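Local coordinates for ThiJ/PfpI family protein (Pseudomonas syringae pv. tomato, PDB 3EWN) that is of unknown function but belongs to the DJ-1/PfpI family, whose class I glutamine amidotransferase-like fold is shared with various hydrolases, chaperones and stress-response proteins, at residues A[141-144]-A[145-149]. Numbering follows the deposited sequence.
Sequences ATSH and WSCRD
H144 and W145 extend side by side, the imidazole atom CE1 lying over one face of the indole, 3.4 Å from W145 NE1 and offset toward the rim. The imidazole and the five-membered ring of W145 have centroids 4.1 Å apart and planes inclined by 35°. S146 CB covers the same indole face. On H144, ND1 takes the backbone N-H of S146 at 3.0 Å, tilted from the ring plane, and also hydrogen-bonds S146 OG at 2.9 Å; chi1 of S146 near 66° sets its hydroxyl between backbone N and carbonyl, within range of the imidazole. C147 N donates to H144 O (3.2 Å), closing a type I turn with W145 and S146 at its corners. The turn belongs to the loop after strand 140-141 in this DJ-1/PfpI-type fold, and H144 also packs on C124, which follows a sheet strand and is consistent with the family's nucleophile elbow. H144 NE2 and W145 NE1 hydrogen-bond to M201 O and L200 O, respectively, of the second subunit, joining both rings to that chain of the assembly. S143 OG, hydrogen-bonded to C124 O, lies 3.4 Å from C147 SG. A water bridges S143 O to R148 NH1, meeting the guanidinium edge in plane.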
ATOM      1  N   ALA A 141       9.250   6.951 -20.154  1.00  7.93           N
ATOM      2  CA  ALA A 141       8.987   6.697 -18.747  1.00  7.56           C
ATOM      3  C   ALA A 141       7.945   7.664 -18.226  1.00  8.11           C
ATOM      4  O   ALA A 141       7.783   8.763 -18.755  1.00  8.70           O
ATOM      5  CB  ALA A 141      10.277   6.831 -17.940  1.00  8.26           C
ATOM      6  N   THR A 142       7.230   7.242 -17.190  1.00  7.23           N
ATOM      7  CA  THR A 142       6.209   8.084 -16.590  1.00  7.27           C
ATOM      8  C   THR A 142       6.636   8.432 -15.169  1.00  7.25           C
ATOM      9  O   THR A 142       7.731   8.077 -14.740  1.00  6.93           O
ATOM     10  CB  THR A 142       4.829   7.379 -16.588  1.00  7.44           C
ATOM     11  OG1 THR A 142       3.834   8.281 -16.083  1.00  9.94           O
ATOM     12  CG2 THR A 142       4.858   6.134 -15.721  1.00  7.25           C
ATOM     13  N   SER A 143       5.780   9.139 -14.444  1.00  7.81           N
ATOM     14  CA  SER A 143       6.094   9.534 -13.076  1.00  7.48           C
ATOM     15  C   SER A 143       4.824  10.141 -12.498  1.00  8.41           C
ATOM     16  O   SER A 143       3.763  10.047 -13.109  1.00  7.87           O
ATOM     17  CB  SER A 143       7.209  10.583 -13.092  1.00  8.76           C
ATOM     18  OG  SER A 143       7.751  10.797 -11.799  1.00  7.40           O
ATOM     19  N   HIS A 144       4.919  10.748 -11.319  1.00  7.83           N
ATOM     20  CA  HIS A 144       3.748  11.402 -10.743  1.00  7.46           C
ATOM     21  C   HIS A 144       3.466  12.558 -11.701  1.00  6.97           C
ATOM     22  O   HIS A 144       4.387  13.084 -12.338  1.00  7.24           O
ATOM     23  CB  HIS A 144       4.063  11.928  -9.340  1.00  7.67           C
ATOM     24  CG  HIS A 144       2.867  12.472  -8.615  1.00  7.15           C
ATOM     25  ND1 HIS A 144       2.431  13.772  -8.762  1.00  7.38           N
ATOM     26  CD2 HIS A 144       2.001  11.881  -7.755  1.00  9.64           C
ATOM     27  CE1 HIS A 144       1.350  13.959  -8.024  1.00  7.35           C
ATOM     28  NE2 HIS A 144       1.069  12.828  -7.403  1.00  8.19           N
ATOM     29  N   TRP A 145       2.208  12.961 -11.821  1.00  7.57           N
ATOM     30  CA  TRP A 145       1.893  14.039 -12.744  1.00  7.71           C
ATOM     31  C   TRP A 145       2.577  15.363 -12.423  1.00  7.89           C
ATOM     32  O   TRP A 145       2.756  16.197 -13.308  1.00  8.95           O
ATOM     33  CB  TRP A 145       0.378  14.248 -12.848  1.00  7.22           C
ATOM     34  CG  TRP A 145      -0.328  14.498 -11.550  1.00  7.94           C
ATOM     35  CD1 TRP A 145      -1.039  13.591 -10.816  1.00  8.10           C
ATOM     36  CD2 TRP A 145      -0.437  15.749 -10.855  1.00  7.85           C
ATOM     37  NE1 TRP A 145      -1.591  14.200  -9.711  1.00  8.09           N
ATOM     38  CE2 TRP A 145      -1.234  15.524  -9.711  1.00  8.18           C
ATOM     39  CE3 TRP A 145       0.062  17.037 -11.090  1.00  7.57           C
ATOM     40  CZ2 TRP A 145      -1.545  16.543  -8.803  1.00  9.94           C
ATOM     41  CZ3 TRP A 145      -0.249  18.051 -10.185  1.00  8.85           C
ATOM     42  CH2 TRP A 145      -1.045  17.795  -9.057  1.00  7.89           C
ATOM     43  N   SER A 146       2.978  15.553 -11.170  1.00  8.03           N
ATOM     44  CA  SER A 146       3.617  16.804 -10.768  1.00  8.43           C
ATOM     45  C   SER A 146       5.061  16.982 -11.227  1.00 10.21           C
ATOM     46  O   SER A 146       5.585  18.097 -11.184  1.00 10.48           O
ATOM     47  CB  SER A 146       3.569  16.956  -9.248  1.00  9.35           C
ATOM     48  OG  SER A 146       4.364  15.962  -8.617  1.00 10.74           O
ATOM     49  N   CYS A 147       5.702  15.904 -11.676  1.00  8.76           N
ATOM     50  CA  CYS A 147       7.100  15.997 -12.096  1.00  8.50           C
ATOM     51  C   CYS A 147       7.448  15.160 -13.321  1.00  9.54           C
ATOM     52  O   CYS A 147       8.622  14.986 -13.641  1.00 11.32           O
ATOM     53  CB  CYS A 147       8.009  15.571 -10.939  1.00  7.54           C
ATOM     54  SG  CYS A 147       7.753  13.860 -10.385  1.00  9.00           S
ATOM     55  N   ARG A 148       6.435  14.655 -14.015  1.00  9.38           N
ATOM     56  CA  ARG A 148       6.668  13.818 -15.188  1.00 10.55           C
ATOM     57  C   ARG A 148       7.526  14.483 -16.271  1.00 10.80           C
ATOM     58  O   ARG A 148       8.462  13.874 -16.798  1.00  9.87           O
ATOM     59  CB  ARG A 148       5.324  13.388 -15.785  1.00 11.85           C
ATOM     60  CG  ARG A 148       5.434  12.310 -16.843  1.00 13.35           C
ATOM     61  CD  ARG A 148       4.060  11.873 -17.341  1.00 16.05           C
ATOM     62  NE  ARG A 148       3.370  12.952 -18.044  1.00 18.75           N
ATOM     63  CZ  ARG A 148       2.250  13.531 -17.621  1.00 19.74           C
ATOM     64  NH1 ARG A 148       1.674  13.138 -16.492  1.00 20.35           N
ATOM     65  NH2 ARG A 148       1.708  14.511 -18.329  1.00 23.53           N
ATOM     66  N   ASP A 149       7.221  15.733 -16.601  1.00 11.57           N
ATOM     67  CA  ASP A 149       7.978  16.419 -17.642  1.00 12.79           C
ATOM     68  C   ASP A 149       9.440  16.662 -17.301  1.00 12.62           C
ATOM     69  O   ASP A 149      10.270  16.798 -18.200  1.00 12.48           O
ATOM     70  CB  ASP A 149       7.308  17.742 -18.011  1.00 16.24           C
ATOM     71  CG  ASP A 149       6.011  17.540 -18.759  1.00 19.03           C
ATOM     72  OD1 ASP A 149       5.971  16.657 -19.641  1.00 21.73           O
ATOM     73  OD2 ASP A 149       5.038  18.263 -18.475  1.00 24.31           O
TER
HETATM   74  O   HOH W   1       1.902  11.134 -14.719  1.00 23.30           O